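Local structure of ethanolamine kinase Pv091845 (Plasmodium vivax, 2QG7) at residues V77-E82 with F174-I179; I120-I125 with D351-C356; A134-R139 with K169-F174; G142-E147 with L426-H431. The protein probably phosphorylates ethanolamine, using ATP, in the first step of phosphatidylethanolamine synthesis by the ethanolamine (Kennedy) route. All coordinates share one frame; numbering follows the deposited sequence.

Interaction 1 (V77-E82 with F174-I179); sequences VSNVFE and FTNGRI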
loop_
_atom_site.group_PDB
_atom_site.type_symbol
_atom_site.label_atom_id
_atom_site.label_comp_id
_atom_site.label_asym_id
_atom_site.label_seq_id
_atom_site.Cartn_x
_atom_site.Cartn_y
_atom_site.Cartn_z
ATOM N N VAL D 77 32.597 -9.224 -8.187
ATOM C CA VAL D 77 32.003 -9.729 -6.945
ATOM C C VAL D 77 30.682 -9.035 -6.634
ATOM O O VAL D 77 30.101 -9.251 -5.569
ATOM C CB VAL D 77 32.999 -9.584 -5.739
ATOM C CG1 VAL D 77 34.151 -10.564 -5.878
ATOM C CG2 VAL D 77 33.570 -8.160 -5.657
ATOM N N SER D 78 30.215 -8.208 -7.569
ATOM C CA SER D 78 29.026 -7.383 -7.359
ATOM C C SER D 78 27.735 -8.195 -7.474
ATOM O O SER D 78 26.695 -7.809 -6.919
ATOM C CB SER D 78 29.002 -6.182 -8.322
ATOM O OG SER D 78 28.838 -6.601 -9.677
ATOM N N ASN D 79 27.826 -9.322 -8.180
ATOM C CA ASN D 79 26.693 -10.220 -8.457
ATOM C C ASN D 79 25.558 -9.579 -9.260
ATOM O O ASN D 79 24.449 -10.125 -9.325
ATOM C CB ASN D 79 26.178 -10.912 -7.185
ATOM C CG ASN D 79 27.240 -11.784 -6.517
ATOM O OD1 ASN D 79 28.049 -12.446 -7.187
ATOM N ND2 ASN D 79 27.238 -11.784 -5.187
ATOM N N VAL D 80 25.831 -8.425 -9.876
ATOM C CA VAL D 80 24.891 -7.850 -10.844
ATOM C C VAL D 80 25.379 -8.229 -12.239
ATOM O O VAL D 80 26.531 -7.964 -12.594
ATOM C CB VAL D 80 24.707 -6.328 -10.698
ATOM C CG1 VAL D 80 23.578 -5.837 -11.625
ATOM C CG2 VAL D 80 24.398 -5.967 -9.252
ATOM N N PHE D 81 24.493 -8.881 -12.995
ATOM C CA PHE D 81 24.840 -9.527 -14.268
ATOM C C PHE D 81 24.085 -8.913 -15.452
ATOM O O PHE D 81 22.968 -8.427 -15.293
ATOM C CB PHE D 81 24.609 -11.048 -14.182
ATOM C CG PHE D 81 25.531 -11.735 -13.207
ATOM C CD1 PHE D 81 25.077 -12.109 -11.940
ATOM C CD2 PHE D 81 26.849 -11.994 -13.542
ATOM C CE1 PHE D 81 25.922 -12.734 -11.026
ATOM C CE2 PHE D 81 27.706 -12.609 -12.640
ATOM C CZ PHE D 81 27.242 -12.979 -11.377
ATOM N N GLU D 82 24.720 -8.911 -16.621
ATOM C CA GLU D 82 24.125 -8.343 -17.832
ATOM C C GLU D 82 22.874 -9.136 -18.288
ATOM O O GLU D 82 21.842 -8.546 -18.656
ATOM C CB GLU D 82 25.200 -8.250 -18.936
ATOM C CG GLU D 82 24.699 -8.480 -20.364
ATOM C CD GLU D 82 25.844 -8.582 -21.361
ATOM O OE1 GLU D 82 26.209 -9.711 -21.781
ATOM O OE2 GLU D 82 26.377 -7.511 -21.717
ATOM N N PHE D 174 32.450 -18.057 0.211
ATOM C CA PHE D 174 33.305 -17.029 -0.400
ATOM C C PHE D 174 32.707 -15.642 -0.225
ATOM O O PHE D 174 31.517 -15.503 0.106
ATOM C CB PHE D 174 33.636 -17.329 -1.881
ATOM C CG PHE D 174 32.465 -17.847 -2.710
ATOM C CD1 PHE D 174 31.713 -16.977 -3.496
ATOM C CD2 PHE D 174 32.138 -19.199 -2.719
ATOM C CE1 PHE D 174 30.656 -17.436 -4.261
ATOM C CE2 PHE D 174 31.079 -19.672 -3.497
ATOM C CZ PHE D 174 30.338 -18.787 -4.266
ATOM N N THR D 175 33.525 -14.610 -0.447
ATOM C CA THR D 175 33.143 -13.251 0.009
ATOM C C THR D 175 31.861 -12.712 -0.599
ATOM O O THR D 175 31.308 -11.701 -0.111
ATOM C CB THR D 175 34.270 -12.188 -0.163
ATOM O OG1 THR D 175 34.686 -12.147 -1.543
ATOM C CG2 THR D 175 35.464 -12.526 0.748
ATOM N N ASN D 176 31.374 -13.387 -1.647
ATOM C CA ASN D 176 30.225 -12.873 -2.390
ATOM C C ASN D 176 29.120 -13.928 -2.602
ATOM O O ASN D 176 28.096 -13.679 -3.252
ATOM C CB ASN D 176 30.703 -12.175 -3.683
ATOM C CG ASN D 176 31.157 -13.160 -4.759
ATOM O OD1 ASN D 176 30.472 -13.339 -5.747
ATOM N ND2 ASN D 176 32.293 -13.808 -4.558
ATOM N N GLY D 177 29.308 -15.096 -1.999
ATOM C CA GLY D 177 28.288 -16.118 -2.077
ATOM C C GLY D 177 28.719 -17.398 -1.450
ATOM O O GLY D 177 29.725 -17.440 -0.733
ATOM N N ARG D 178 27.965 -18.458 -1.723
ATOM C CA ARG D 178 28.303 -19.791 -1.210
ATOM C C ARG D 178 27.783 -20.924 -2.088
ATOM O O ARG D 178 26.903 -20.718 -2.948
ATOM C CB ARG D 178 27.744 -19.975 0.212
ATOM C CG ARG D 178 26.219 -20.132 0.246
ATOM C CD ARG D 178 25.737 -20.518 1.609
ATOM N NE ARG D 178 25.643 -19.367 2.478
ATOM C CZ ARG D 178 24.528 -18.970 3.093
ATOM N NH1 ARG D 178 24.579 -17.895 3.873
ATOM N NH2 ARG D 178 23.380 -19.635 2.942
ATOM N N ILE D 179 28.312 -22.125 -1.844
ATOM C CA ILE D 179 27.806 -23.341 -2.482
ATOM C C ILE D 179 27.202 -24.255 -1.415
ATOM O O ILE D 179 27.884 -24.685 -0.469
ATOM C CB ILE D 179 28.887 -24.135 -3.302
ATOM C CG1 ILE D 179 29.680 -23.204 -4.233
ATOM C CG2 ILE D 179 28.209 -25.244 -4.111
ATOM C CD1 ILE D 179 30.974 -23.832 -4.817
#
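Asn79 reaches across to the backbone of Asn176: its ND2 donates to Asn176 O at 2.8 Å. The carbonyl takes this N-H on a lone pair and in its own plane, although the donor angle of 143° is bent and the oxygen sits a little out of the plane of the Asn79 amide. CG of Asn79 lies anti to its own carbonyl carbon (chi1 -61°), which swings the amide away from the loop and toward the turn. The same ND2 also donates to Tyr141 O, so this buried nitrogen bridges two backbone carbonyls. Next to it, Val77 O lies 3.5 Å from Asn176 CB, and the Val77 side chain crosses that of Asn176 at about a right angle in a looser, more exposed contact.

What presents Asn176 O is a type I turn, Phe174 to Gly177. Its ends are closed by paired backbone bonds, Phe174 N to Gly177 O (2.9 Å) and Gly177 N to Phe174 O (3.1 Å), so this is a two-residue beta-hairpin connection. The loop between helices 65-75 and 84-98 is thereby fastened to the hairpin of strands 170-174 and 177-181, while Phe174 stacks on Tyr98 and packs against Val94 of helix 84-98.

Interaction 2 (I120-I125 with D351-C356); sequences ITNILI and DFEYSC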
loop_
_atom_site.group_PDB
_atom_site.type_symbol
_atom_site.label_atom_id
_atom_site.label_comp_id
_atom_site.label_asym_id
_atom_site.label_seq_id
_atom_site.Cartn_x
_atom_site.Cartn_y
_atom_site.Cartn_z
ATOM N N ILE D 120 14.751 -12.244 -2.001
ATOM C CA ILE D 120 14.702 -10.949 -2.704
ATOM C C ILE D 120 16.076 -10.296 -2.732
ATOM O O ILE D 120 16.399 -9.567 -3.676
ATOM C CB ILE D 120 13.610 -9.924 -2.159
ATOM C CG1 ILE D 120 13.666 -9.765 -0.621
ATOM C CG2 ILE D 120 12.172 -10.272 -2.704
ATOM C CD1 ILE D 120 12.846 -8.594 -0.082
ATOM N N THR D 121 16.886 -10.572 -1.711
ATOM C CA THR D 121 18.211 -9.959 -1.610
ATOM C C THR D 121 19.373 -10.895 -2.038
ATOM O O THR D 121 20.556 -10.541 -1.928
ATOM C CB THR D 121 18.435 -9.359 -0.194
ATOM O OG1 THR D 121 18.388 -10.405 0.796
ATOM C CG2 THR D 121 17.355 -8.305 0.099
ATOM N N ASN D 122 19.011 -12.084 -2.526
ATOM C CA ASN D 122 19.951 -13.115 -2.951
ATOM C C ASN D 122 19.569 -13.548 -4.351
ATOM O O ASN D 122 18.417 -13.347 -4.782
ATOM C CB ASN D 122 19.854 -14.344 -2.035
ATOM C CG ASN D 122 20.036 -14.001 -0.540
ATOM O OD1 ASN D 122 19.257 -14.478 0.315
ATOM N ND2 ASN D 122 21.066 -13.187 -0.217
ATOM N N ILE D 123 20.544 -14.136 -5.053
ATOM C CA ILE D 123 20.283 -14.849 -6.307
ATOM C C ILE D 123 20.594 -16.327 -6.088
ATOM O O ILE D 123 21.693 -16.669 -5.628
ATOM C CB ILE D 123 21.116 -14.284 -7.469
ATOM C CG1 ILE D 123 20.939 -12.757 -7.515
ATOM C CG2 ILE D 123 20.723 -14.953 -8.783
ATOM C CD1 ILE D 123 22.072 -11.972 -8.231
ATOM N N LEU D 124 19.609 -17.183 -6.389
ATOM C CA LEU D 124 19.746 -18.635 -6.232
ATOM C C LEU D 124 19.847 -19.383 -7.556
ATOM O O LEU D 124 18.993 -19.240 -8.436
ATOM C CB LEU D 124 18.595 -19.224 -5.407
ATOM C CG LEU D 124 18.697 -19.046 -3.896
ATOM C CD1 LEU D 124 17.393 -19.482 -3.211
ATOM C CD2 LEU D 124 19.920 -19.784 -3.340
ATOM N N ILE D 125 20.896 -20.193 -7.678
ATOM C CA ILE D 125 21.126 -20.927 -8.908
ATOM C C ILE D 125 21.330 -22.403 -8.611
ATOM O O ILE D 125 22.292 -22.790 -7.923
ATOM C CB ILE D 125 22.304 -20.360 -9.771
ATOM C CG1 ILE D 125 22.201 -18.828 -9.926
ATOM C CG2 ILE D 125 22.383 -21.082 -11.148
ATOM C CD1 ILE D 125 22.949 -18.036 -8.821
ATOM N N ASP D 351 16.844 -20.172 4.364
ATOM C CA ASP D 351 17.253 -18.780 4.458
ATOM C C ASP D 351 17.368 -18.235 5.883
ATOM O O ASP D 351 16.521 -17.472 6.374
ATOM C CB ASP D 351 16.395 -17.909 3.536
ATOM C CG ASP D 351 17.184 -16.750 2.935
ATOM O OD1 ASP D 351 18.302 -16.391 3.455
ATOM O OD2 ASP D 351 16.660 -16.172 1.940
ATOM N N PHE D 352 18.459 -18.613 6.534
ATOM C CA PHE D 352 18.714 -18.270 7.935
ATOM C C PHE D 352 19.663 -17.093 8.055
ATOM O O PHE D 352 20.489 -17.054 8.972
ATOM C CB PHE D 352 19.329 -19.484 8.647
ATOM C CG PHE D 352 18.441 -20.702 8.633
ATOM C CD1 PHE D 352 18.548 -21.644 7.615
ATOM C CD2 PHE D 352 17.497 -20.893 9.628
ATOM C CE1 PHE D 352 17.702 -22.769 7.595
ATOM C CE2 PHE D 352 16.668 -21.988 9.620
ATOM C CZ PHE D 352 16.766 -22.928 8.593
ATOM N N GLU D 353 19.550 -16.145 7.120
ATOM C CA GLU D 353 20.405 -14.944 7.131
ATOM C C GLU D 353 20.105 -13.974 8.265
ATOM O O GLU D 353 20.954 -13.169 8.607
ATOM C CB GLU D 353 20.415 -14.215 5.783
ATOM C CG GLU D 353 19.061 -13.785 5.223
ATOM C CD GLU D 353 19.175 -13.233 3.760
ATOM O OE1 GLU D 353 18.219 -12.536 3.245
ATOM O OE2 GLU D 353 20.238 -13.513 3.121
ATOM N N TYR D 354 18.902 -14.060 8.845
ATOM C CA TYR D 354 18.547 -13.198 9.971
ATOM C C TYR D 354 18.580 -13.912 11.300
ATOM O O TYR D 354 18.407 -13.278 12.331
ATOM C CB TYR D 354 17.206 -12.499 9.749
ATOM C CG TYR D 354 17.199 -11.655 8.504
ATOM C CD1 TYR D 354 16.657 -12.143 7.316
ATOM C CD2 TYR D 354 17.762 -10.384 8.501
ATOM C CE1 TYR D 354 16.660 -11.381 6.176
ATOM C CE2 TYR D 354 17.776 -9.621 7.363
ATOM C CZ TYR D 354 17.222 -10.121 6.213
ATOM O OH TYR D 354 17.244 -9.355 5.072
ATOM N N SER D 355 18.828 -15.219 11.264
ATOM C CA SER D 355 18.826 -16.076 12.455
ATOM C C SER D 355 19.811 -15.673 13.517
ATOM O O SER D 355 21.012 -15.512 13.265
ATOM C CB SER D 355 19.037 -17.524 12.073
ATOM O OG SER D 355 17.949 -17.942 11.280
ATOM N N CYS D 356 19.273 -15.488 14.713
ATOM C CA CYS D 356 20.071 -15.141 15.875
ATOM C C CYS D 356 19.208 -15.320 17.097
ATOM O O CYS D 356 18.020 -15.668 16.984
ATOM C CB CYS D 356 20.608 -13.712 15.789
ATOM S SG CYS D 356 19.331 -12.472 15.484
#
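Thr121 and Asn122 meet Asp351 and Glu353 across the cleft of a two-lobed, protein-kinase-like fold. The first pair sits where the turn between the first two strands of the N-terminal sheet runs into strand 122-128, the place of the nucleotide-binding loop in kinases. The second pair belongs to the family's Ile-Asp-Phe-Glu sequence, whose aspartate probably corresponds to that of the protein-kinase DFG motif.

Starting at Thr121, the hydroxyl OG1 comes to 3.3 Å from Glu353 OE1, but at a poor angle for a hydrogen bond. OG1 lies between the backbone N and the carbonyl carbon (chi1 62°), which aims it at the carboxylate, while the threonine side chain also packs on Trp424 of helix 413-430.

Asn122, the first residue of the strand, makes the hydrogen bond of this contact, a weak one. Its ND2 donates to Glu353 OE2 at 3.5 Å with an angle of 138°. The two side chains approach from opposite directions, and the amide is turned 68° from the carboxylate. Glu353 spans the gap with a chain that is extended beyond CG. Arg139 of the neighbouring strand packs beside Asn122 and makes a long, weak ion pair with Asp351.

The amide oxygen of Asn122 has close acceptor neighbours: OD1 lies 3.1 Å from Glu353 OE2, nearer than ND2 does, and 3.5 Å from Asp351 OD2.

Interaction 3 (A134-R139 with K169-F174); sequences AKYLIR and KIYVFF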
loop_
_atom_site.group_PDB
_atom_site.type_symbol
_atom_site.label_atom_id
_atom_site.label_comp_id
_atom_site.label_asym_id
_atom_site.label_seq_id
_atom_site.Cartn_x
_atom_site.Cartn_y
_atom_site.Cartn_z
ATOM N N ALA D 134 23.627 -35.450 -9.365
ATOM C CA ALA D 134 23.692 -34.828 -8.042
ATOM C C ALA D 134 23.514 -33.312 -8.167
ATOM O O ALA D 134 24.081 -32.682 -9.079
ATOM C CB ALA D 134 25.016 -35.163 -7.352
ATOM N N LYS D 135 22.731 -32.736 -7.247
ATOM C CA LYS D 135 22.349 -31.334 -7.341
ATOM C C LYS D 135 22.949 -30.472 -6.239
ATOM O O LYS D 135 22.961 -30.853 -5.061
ATOM C CB LYS D 135 20.834 -31.198 -7.416
ATOM C CG LYS D 135 20.220 -32.129 -8.524
ATOM C CD LYS D 135 18.693 -31.834 -8.602
ATOM C CE LYS D 135 18.084 -32.809 -9.681
ATOM N NZ LYS D 135 16.560 -32.325 -9.916
ATOM N N TYR D 136 23.476 -29.318 -6.649
ATOM C CA TYR D 136 24.021 -28.295 -5.739
ATOM C C TYR D 136 23.244 -27.002 -5.923
ATOM O O TYR D 136 22.379 -26.910 -6.794
ATOM C CB TYR D 136 25.527 -28.073 -5.971
ATOM C CG TYR D 136 26.350 -29.354 -5.902
ATOM C CD1 TYR D 136 26.605 -30.119 -7.051
ATOM C CD2 TYR D 136 26.861 -29.813 -4.680
ATOM C CE1 TYR D 136 27.344 -31.305 -6.975
ATOM C CE2 TYR D 136 27.596 -30.995 -4.602
ATOM C CZ TYR D 136 27.833 -31.730 -5.746
ATOM O OH TYR D 136 28.574 -32.888 -5.652
ATOM N N LEU D 137 23.534 -26.017 -5.080
ATOM C CA LEU D 137 22.855 -24.720 -5.128
ATOM C C LEU D 137 23.894 -23.615 -4.964
ATOM O O LEU D 137 24.759 -23.686 -4.060
ATOM C CB LEU D 137 21.791 -24.636 -4.016
ATOM C CG LEU D 137 20.829 -23.450 -3.956
ATOM C CD1 LEU D 137 19.876 -23.480 -5.138
ATOM C CD2 LEU D 137 20.030 -23.458 -2.646
ATOM N N ILE D 138 23.838 -22.610 -5.845
ATOM C CA ILE D 138 24.712 -21.469 -5.683
ATOM C C ILE D 138 23.890 -20.294 -5.187
ATOM O O ILE D 138 22.842 -19.965 -5.752
ATOM C CB ILE D 138 25.485 -21.098 -6.971
ATOM C CG1 ILE D 138 26.326 -22.281 -7.453
ATOM C CG2 ILE D 138 26.380 -19.883 -6.729
ATOM C CD1 ILE D 138 27.031 -22.027 -8.772
ATOM N N ARG D 139 24.378 -19.684 -4.110
ATOM C CA ARG D 139 23.752 -18.517 -3.556
ATOM C C ARG D 139 24.718 -17.353 -3.671
ATOM O O ARG D 139 25.840 -17.387 -3.143
ATOM C CB ARG D 139 23.350 -18.764 -2.097
ATOM C CG ARG D 139 22.495 -17.668 -1.493
ATOM C CD ARG D 139 22.371 -17.843 0.002
ATOM N NE ARG D 139 21.591 -19.027 0.360
ATOM C CZ ARG D 139 20.257 -19.092 0.378
ATOM N NH1 ARG D 139 19.667 -20.233 0.722
ATOM N NH2 ARG D 139 19.501 -18.035 0.053
ATOM N N LYS D 169 23.443 -28.633 4.357
ATOM C CA LYS D 169 24.905 -28.425 4.409
ATOM C C LYS D 169 25.359 -27.351 3.448
ATOM O O LYS D 169 24.957 -27.331 2.295
ATOM C CB LYS D 169 25.676 -29.723 4.143
ATOM C CG LYS D 169 27.190 -29.533 4.084
ATOM C CD LYS D 169 27.993 -30.752 4.607
ATOM C CE LYS D 169 27.675 -32.016 3.737
ATOM N NZ LYS D 169 28.244 -33.275 4.346
ATOM N N ILE D 170 26.195 -26.455 3.947
ATOM C CA ILE D 170 26.873 -25.487 3.104
ATOM C C ILE D 170 28.297 -25.965 2.855
ATOM O O ILE D 170 29.064 -26.133 3.803
ATOM C CB ILE D 170 26.916 -24.083 3.752
ATOM C CG1 ILE D 170 25.501 -23.555 3.966
ATOM C CG2 ILE D 170 27.769 -23.096 2.897
ATOM C CD1 ILE D 170 25.480 -22.414 4.907
ATOM N N TYR D 171 28.649 -26.167 1.583
ATOM C CA TYR D 171 29.944 -26.748 1.204
ATOM C C TYR D 171 31.104 -25.734 1.229
ATOM O O TYR D 171 32.144 -25.989 1.863
ATOM C CB TYR D 171 29.815 -27.388 -0.167
ATOM C CG TYR D 171 28.796 -28.505 -0.243
ATOM C CD1 TYR D 171 29.041 -29.740 0.362
ATOM C CD2 TYR D 171 27.598 -28.340 -0.947
ATOM C CE1 TYR D 171 28.110 -30.773 0.281
ATOM C CE2 TYR D 171 26.653 -29.374 -1.035
ATOM C CZ TYR D 171 26.927 -30.590 -0.421
ATOM O OH TYR D 171 26.019 -31.624 -0.481
ATOM N N VAL D 172 30.917 -24.580 0.564
ATOM C CA VAL D 172 31.969 -23.555 0.447
ATOM C C VAL D 172 31.451 -22.131 0.718
ATOM O O VAL D 172 30.382 -21.760 0.251
ATOM C CB VAL D 172 32.664 -23.573 -0.968
ATOM C CG1 VAL D 172 33.810 -22.574 -1.011
ATOM C CG2 VAL D 172 33.151 -24.971 -1.338
ATOM N N PHE D 173 32.239 -21.348 1.463
ATOM C CA PHE D 173 31.947 -19.938 1.711
ATOM C C PHE D 173 32.950 -19.053 0.955
ATOM O O PHE D 173 34.156 -19.281 1.041
ATOM C CB PHE D 173 32.007 -19.604 3.216
ATOM C CG PHE D 173 30.951 -20.288 4.060
ATOM C CD1 PHE D 173 31.218 -21.520 4.674
ATOM C CD2 PHE D 173 29.707 -19.691 4.268
ATOM C CE1 PHE D 173 30.262 -22.163 5.464
ATOM C CE2 PHE D 173 28.709 -20.319 5.059
ATOM C CZ PHE D 173 28.991 -21.556 5.661
ATOM N N PHE D 174 32.450 -18.057 0.211
ATOM C CA PHE D 174 33.305 -17.029 -0.400
ATOM C C PHE D 174 32.707 -15.642 -0.225
ATOM O O PHE D 174 31.517 -15.503 0.106
ATOM C CB PHE D 174 33.636 -17.329 -1.881
ATOM C CG PHE D 174 32.465 -17.847 -2.710
ATOM C CD1 PHE D 174 31.713 -16.977 -3.496
ATOM C CD2 PHE D 174 32.138 -19.199 -2.719
ATOM C CE1 PHE D 174 30.656 -17.436 -4.261
ATOM C CE2 PHE D 174 31.079 -19.672 -3.497
ATOM C CZ PHE D 174 30.338 -18.787 -4.266
HETATM O O HOH W 1 23.764 -31.097 -2.804
#
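An offset edge-to-face pair of tyrosines, Tyr136 and Tyr171, spans one face of the N-terminal sheet near its rim. The edge of Tyr136 is turned toward the face of Tyr171, with the ring centroids 5.6 Å apart and the planes at 70°. The touching point is CD2 of Tyr136, which comes to 3.7 Å from Tyr171 CE2; Tyr136 CE2 stands behind it, 4.0 Å from the same CE2. Seen from Tyr136, CE2 of Tyr171 arrives at the ring edge, near the plane. It is the far end of the Tyr136 side chain that comes nearer to Tyr171: with CG anti to the carbonyl carbon and beside the backbone N (chi1 -54°), the ring extends toward the neighbour.

The two residues are not on adjacent strands. Strand 177-181 runs between 136-141 and 170-174 in the five-stranded antiparallel sheet of the kinase-like N-terminal lobe, so the rings meet over an intervening strand. A classic beta bulge helps to place one of them: in the outermost strand 170-174, Tyr171 and Val172 both face Ile179 of strand 177-181.

Further along this face, Ile138 packs against Cys91, Val94 and Met95 of helix 84-98, while Leu102, in the loop after that helix, touches both tyrosines. At the hydroxyl end of Tyr171, a water is modelled 3.3 Å from Tyr171 OH and 2.4 Å from Lys135 O; the second distance is too short to be trusted, which leaves this bridge doubtful.

Interaction 4 (G142-E147 with L426-H431); sequences GPKTDE and LLQGMH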
loop_
_atom_site.group_PDB
_atom_site.type_symbol
_atom_site.label_atom_id
_atom_site.label_comp_id
_atom_site.label_asym_id
_atom_site.label_seq_id
_atom_site.Cartn_x
_atom_site.Cartn_y
_atom_site.Cartn_z
ATOM N N GLY D 142 23.470 -10.145 -2.535
ATOM C CA GLY D 142 23.286 -8.794 -3.093
ATOM C C GLY D 142 24.313 -7.768 -2.593
ATOM O O GLY D 142 25.325 -8.133 -1.973
ATOM N N PRO D 143 24.086 -6.470 -2.888
ATOM C CA PRO D 143 24.920 -5.368 -2.343
ATOM C C PRO D 143 24.466 -4.912 -0.934
ATOM O O PRO D 143 24.732 -3.778 -0.516
ATOM C CB PRO D 143 24.722 -4.232 -3.370
ATOM C CG PRO D 143 23.738 -4.792 -4.429
ATOM C CD PRO D 143 23.047 -5.963 -3.800
ATOM N N LYS D 144 23.779 -5.805 -0.222
ATOM C CA LYS D 144 23.290 -5.551 1.129
ATOM C C LYS D 144 23.846 -6.674 2.010
ATOM O O LYS D 144 23.119 -7.569 2.453
ATOM C CB LYS D 144 21.755 -5.541 1.125
ATOM C CG LYS D 144 21.116 -4.715 -0.034
ATOM C CD LYS D 144 19.989 -5.517 -0.732
ATOM C CE LYS D 144 19.259 -4.712 -1.822
ATOM N NZ LYS D 144 18.542 -5.763 -2.831
ATOM N N THR D 145 25.159 -6.602 2.244
ATOM C CA THR D 145 25.946 -7.753 2.726
ATOM C C THR D 145 26.508 -7.579 4.157
ATOM O O THR D 145 26.919 -8.565 4.795
ATOM C CB THR D 145 27.102 -8.120 1.697
ATOM O OG1 THR D 145 27.676 -9.430 2.020
ATOM C CG2 THR D 145 28.210 -7.019 1.666
ATOM N N ASP D 146 26.515 -6.329 4.644
ATOM C CA ASP D 146 27.056 -5.984 5.969
ATOM C C ASP D 146 26.079 -5.081 6.716
ATOM O O ASP D 146 25.869 -5.235 7.934
ATOM C CB ASP D 146 28.434 -5.299 5.845
ATOM C CG ASP D 146 29.526 -6.249 5.346
ATOM O OD1 ASP D 146 29.454 -7.468 5.677
ATOM O OD2 ASP D 146 30.453 -5.786 4.628
ATOM N N GLU D 147 25.473 -4.153 5.967
ATOM C CA GLU D 147 24.520 -3.192 6.523
ATOM C C GLU D 147 23.325 -3.878 7.234
ATOM O O GLU D 147 22.857 -3.434 8.305
ATOM C CB GLU D 147 24.036 -2.256 5.410
ATOM C CG GLU D 147 25.181 -1.910 4.368
ATOM C CD GLU D 147 24.604 -1.112 3.180
ATOM O OE1 GLU D 147 23.346 -0.998 3.096
ATOM O OE2 GLU D 147 25.413 -0.593 2.340
ATOM N N LEU D 426 13.085 0.453 4.667
ATOM C CA LEU D 426 13.476 1.815 4.364
ATOM C C LEU D 426 14.984 1.924 4.097
ATOM O O LEU D 426 15.395 2.648 3.168
ATOM C CB LEU D 426 13.041 2.776 5.478
ATOM C CG LEU D 426 11.556 3.128 5.525
ATOM C CD1 LEU D 426 11.248 4.038 6.739
ATOM C CD2 LEU D 426 11.042 3.792 4.215
ATOM N N LEU D 427 15.804 1.243 4.913
ATOM C CA LEU D 427 17.265 1.223 4.742
ATOM C C LEU D 427 17.690 0.634 3.430
ATOM O O LEU D 427 18.645 1.073 2.837
ATOM C CB LEU D 427 17.929 0.391 5.834
ATOM C CG LEU D 427 18.630 1.056 7.015
ATOM C CD1 LEU D 427 19.135 -0.082 7.958
ATOM C CD2 LEU D 427 19.790 1.914 6.531
ATOM N N GLN D 428 16.983 -0.391 3.000
ATOM C CA GLN D 428 17.184 -1.001 1.703
ATOM C C GLN D 428 16.792 -0.086 0.548
ATOM O O GLN D 428 17.415 -0.134 -0.523
ATOM C CB GLN D 428 16.401 -2.321 1.635
ATOM C CG GLN D 428 16.825 -3.304 2.685
ATOM C CD GLN D 428 18.107 -4.025 2.344
ATOM O OE1 GLN D 428 18.071 -5.147 1.843
ATOM N NE2 GLN D 428 19.251 -3.400 2.612
ATOM N N GLY D 429 15.731 0.702 0.758
ATOM C CA GLY D 429 15.289 1.677 -0.205
ATOM C C GLY D 429 16.236 2.855 -0.418
ATOM O O GLY D 429 16.118 3.556 -1.421
ATOM N N MET D 430 17.156 3.094 0.516
ATOM C CA MET D 430 18.187 4.130 0.349
ATOM C C MET D 430 19.262 3.714 -0.656
ATOM O O MET D 430 19.804 4.561 -1.388
ATOM C CB MET D 430 18.865 4.493 1.681
ATOM C CG MET D 430 17.934 5.001 2.765
ATOM S SD MET D 430 16.929 6.487 2.425
ATOM C CE MET D 430 15.383 5.815 1.812
ATOM N N HIS D 431 19.569 2.409 -0.663
ATOM C CA HIS D 431 20.639 1.858 -1.508
ATOM C C HIS D 431 20.012 0.783 -2.367
ATOM O O HIS D 431 20.316 -0.417 -2.224
ATOM C CB HIS D 431 21.786 1.288 -0.645
ATOM C CG HIS D 431 22.264 2.232 0.422
ATOM N ND1 HIS D 431 23.089 3.308 0.153
ATOM C CD2 HIS D 431 22.014 2.272 1.758
ATOM C CE1 HIS D 431 23.336 3.962 1.281
ATOM N NE2 HIS D 431 22.697 3.356 2.269
#
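The imidazole of His431 has Glu147 over one face and Met430 CB over the opposite one, the latter 3.8 Å from the ring plane and offset toward the rim. The carboxylate is turned 69° from the ring: OE2 of Glu147 hangs over the face while OE1 reaches His431 CD2 at 3.8 Å. NE2 of His431 is 4.5 Å from Glu147 OE1, too far for contact, so any attraction between the two would be through space and would depend on the charge of the histidine.

The second flat group is the amide of Gln428, with the aliphatic chain of Lys144 drawn obliquely past it. Lys144 CD lies 3.2 Å from Gln428 OE1, and Lys144 CG comes to 3.5 Å from Gln428 NE2. A bend at chi2 (-79°) brings the Gln428 amide off the helix and up to the lysine methylenes; the lysine is itself bent at chi2 (133°). This is packing of hydrocarbon against a polar group, with no hydrogen bond between the segments.

Lys242 of helix 236-251 donates to Glu147 O, tying the 142-147 loop down a second time. A loop from strand 136-141 to helix 151-163 thus rests on the C-terminal part of helix 413-430, a contact between the two lobes of the protein-kinase-like fold to which choline and ethanolamine kinases belong.

In the fold
Interactions 1 and 3 lie within the N-terminal lobe; interactions 2 and 4 join it to the C-terminal one. The first three reach one antiparallel sheet, each pair with centres about 13 Å apart. Interactions 1 and 3 share Phe174, and backbone bonds between Arg178 and Arg139 and between Ile179 and Tyr171 knit them together; Ile125 and Ile138 do the same for interactions 2 and 3. Interaction 4, about 24 Å from interaction 3 between centres, meets interaction 2 where Thr121 packs on Gln428 and Lys144. Along the chain, interactions 1, 2 and 4 cross one another; interactions 2 and 4 bridge the cleft between segments 226 and 279 residues apart.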